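Local coordinates for protein TetR/AcrR family transcriptional regulator (Bradyrhizobium diazoefficiens, PDB 6G8G) that probably represses transcription as a TetR-family regulator that responds to flavonoids and binds genistein, at residues 95-100 against 144-149. Residues are numbered along the deposited sequence; the frame is centred on the assembly and turned at random.
Sequences EALRDF and RRLAQF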
loop_
_atom_site.group_PDB
_atom_site.type_symbol
_atom_site.label_atom_id
_atom_site.label_comp_id
_atom_site.label_asym_id
_atom_site.label_seq_id
_atom_site.Cartn_x
_atom_site.Cartn_y
_atom_site.Cartn_z
ATOM N N GLU A 95 -4.417 -0.241 25.920
ATOM C CA GLU A 95 -5.053 -1.517 25.599
ATOM C C GLU A 95 -6.115 -1.340 24.561
ATOM O O GLU A 95 -6.366 -2.225 23.761
ATOM C CB GLU A 95 -5.623 -2.179 26.835
ATOM C CG GLU A 95 -4.550 -2.631 27.792
ATOM C CD GLU A 95 -4.327 -1.667 28.975
ATOM O OE1 GLU A 95 -4.389 -0.424 28.802
ATOM O OE2 GLU A 95 -4.122 -2.166 30.105
ATOM N N ALA A 96 -6.753 -0.187 24.570
ATOM C CA ALA A 96 -7.802 0.070 23.612
ATOM C C ALA A 96 -7.222 0.221 22.201
ATOM O O ALA A 96 -7.735 -0.367 21.232
ATOM C CB ALA A 96 -8.558 1.304 24.010
ATOM N N LEU A 97 -6.152 0.997 22.096
ATOM C CA LEU A 97 -5.491 1.169 20.833
ATOM C C LEU A 97 -4.872 -0.135 20.389
ATOM O O LEU A 97 -4.890 -0.476 19.203
ATOM C CB LEU A 97 -4.419 2.253 20.938
ATOM C CG LEU A 97 -4.985 3.657 21.135
ATOM C CD1 LEU A 97 -3.902 4.641 21.513
ATOM C CD2 LEU A 97 -5.707 4.154 19.897
ATOM N N ARG A 98 -4.293 -0.842 21.336
ATOM C CA ARG A 98 -3.572 -2.037 21.023
ATOM C C ARG A 98 -4.570 -2.991 20.440
ATOM O O ARG A 98 -4.305 -3.652 19.437
ATOM C CB ARG A 98 -2.866 -2.573 22.272
ATOM C CG ARG A 98 -2.109 -3.853 22.039
ATOM C CD ARG A 98 -1.294 -4.381 23.226
ATOM N NE ARG A 98 -0.316 -3.413 23.699
ATOM C CZ ARG A 98 -0.391 -2.739 24.837
ATOM N NH1 ARG A 98 -1.417 -2.921 25.681
ATOM N NH2 ARG A 98 0.581 -1.886 25.129
ATOM N N ASP A 99 -5.765 -3.024 21.007
ATOM C CA ASP A 99 -6.785 -3.964 20.530
ATOM C C ASP A 99 -7.298 -3.565 19.119
ATOM O O ASP A 99 -7.479 -4.398 18.238
ATOM C CB ASP A 99 -7.916 -4.058 21.556
ATOM C CG ASP A 99 -9.022 -5.034 21.136
ATOM O OD1 ASP A 99 -8.697 -6.123 20.595
ATOM O OD2 ASP A 99 -10.219 -4.706 21.320
ATOM N N PHE A 100 -7.480 -2.278 18.907
ATOM C CA PHE A 100 -7.939 -1.806 17.624
ATOM C C PHE A 100 -6.895 -2.121 16.562
ATOM O O PHE A 100 -7.203 -2.629 15.487
ATOM C CB PHE A 100 -8.199 -0.301 17.707
ATOM C CG PHE A 100 -8.864 0.265 16.488
ATOM C CD1 PHE A 100 -10.245 0.297 16.392
ATOM C CD2 PHE A 100 -8.121 0.749 15.435
ATOM C CE1 PHE A 100 -10.875 0.805 15.274
ATOM C CE2 PHE A 100 -8.749 1.273 14.317
ATOM C CZ PHE A 100 -10.128 1.294 14.229
ATOM N N ARG A 144 -12.252 7.138 10.351
ATOM C CA ARG A 144 -13.293 7.860 11.072
ATOM C C ARG A 144 -13.643 7.238 12.404
ATOM O O ARG A 144 -13.808 7.954 13.376
ATOM C CB ARG A 144 -14.538 7.967 10.228
ATOM C CG ARG A 144 -14.378 8.939 9.075
ATOM C CD ARG A 144 -15.537 9.042 8.112
ATOM N NE ARG A 144 -16.439 7.887 7.918
ATOM C CZ ARG A 144 -16.614 7.167 6.801
ATOM N NH1 ARG A 144 -15.918 7.397 5.666
ATOM N NH2 ARG A 144 -17.510 6.177 6.825
ATOM N N ARG A 145 -13.744 5.914 12.469
ATOM C CA ARG A 145 -14.042 5.250 13.740
ATOM C C ARG A 145 -12.991 5.525 14.755
ATOM O O ARG A 145 -13.281 5.761 15.918
ATOM C CB ARG A 145 -14.155 3.746 13.583
ATOM C CG ARG A 145 -15.542 3.326 13.171
ATOM C CD ARG A 145 -15.511 1.962 12.547
ATOM N NE ARG A 145 -15.056 0.903 13.431
ATOM C CZ ARG A 145 -15.859 0.072 14.089
ATOM N NH1 ARG A 145 -17.173 0.227 14.074
ATOM N NH2 ARG A 145 -15.314 -0.896 14.805
ATOM N N LEU A 146 -11.743 5.428 14.334
ATOM C CA LEU A 146 -10.654 5.613 15.262
ATOM C C LEU A 146 -10.639 7.056 15.681
ATOM O O LEU A 146 -10.386 7.372 16.827
ATOM C CB LEU A 146 -9.342 5.216 14.615
ATOM C CG LEU A 146 -8.132 5.390 15.519
ATOM C CD1 LEU A 146 -8.305 4.641 16.813
ATOM C CD2 LEU A 146 -6.879 4.919 14.810
ATOM N N ALA A 147 -10.892 7.937 14.726
ATOM C CA ALA A 147 -10.847 9.356 14.998
ATOM C C ALA A 147 -11.844 9.684 16.084
ATOM O O ALA A 147 -11.539 10.446 16.989
ATOM C CB ALA A 147 -11.119 10.153 13.737
ATOM N N GLN A 148 -13.012 9.072 16.060
ATOM C CA GLN A 148 -13.979 9.382 17.102
ATOM C C GLN A 148 -13.481 8.925 18.459
ATOM O O GLN A 148 -13.609 9.629 19.457
ATOM C CB GLN A 148 -15.334 8.755 16.798
ATOM C CG GLN A 148 -15.946 9.282 15.503
ATOM C CD GLN A 148 -17.264 8.624 15.173
ATOM O OE1 GLN A 148 -18.129 8.499 16.030
ATOM N NE2 GLN A 148 -17.422 8.189 13.927
ATOM N N PHE A 149 -12.839 7.785 18.520
ATOM C CA PHE A 149 -12.202 7.401 19.786
ATOM C C PHE A 149 -11.116 8.399 20.200
ATOM O O PHE A 149 -10.980 8.716 21.373
ATOM C CB PHE A 149 -11.599 6.012 19.694
ATOM C CG PHE A 149 -10.765 5.658 20.863
ATOM C CD1 PHE A 149 -11.341 5.382 22.098
ATOM C CD2 PHE A 149 -9.381 5.645 20.760
ATOM C CE1 PHE A 149 -10.545 5.044 23.202
ATOM C CE2 PHE A 149 -8.584 5.312 21.853
ATOM C CZ PHE A 149 -9.165 5.004 23.068
#
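Helices 93-109 and 139-155 of the all-helical TetR-type C-terminal domain pack antiparallel here: the axes of segments 95-100 and 144-149 make 176° with each other. Their closest approach, 12.1 Å, is wide, so side chains rather than backbones bridge the gap, and the side chains in closest contact are apolar. The tight part is built by Ala-96, Leu-97, Phe-100, Leu-146 and Phe-149, all buried. Both rings have CG anti to the backbone N, which sends each across toward the opposite helix. Leu-146 crosses the Phe-100 ring obliquely; its CD1 sits over one face, 4.3 Å from the centroid and 17° off the normal, a CH-pi contact, while its CB lies 4.0 Å from Phe-100 CE2. An alanine in place of Phe-100 would remove this ring and would probably leave Leu-146 CB and CD1 without much of their packing across the interface. Phe-171 of helix 164-176 touches both Leu-97 and Leu-146, and Pro-87 touches both rings, so the core extends beyond the two helices. By contrast, Glu-95, Arg-144 and Gln-148 are exposed and do not meet the facing segment, and Arg-98 turns instead to a salt bridge with Glu-200. At the Phe-149 ring, CZ meets Ala-96 CB at 3.9 Å, and CE2 approaches Leu-97 CD2 obliquely, at 3.7 Å.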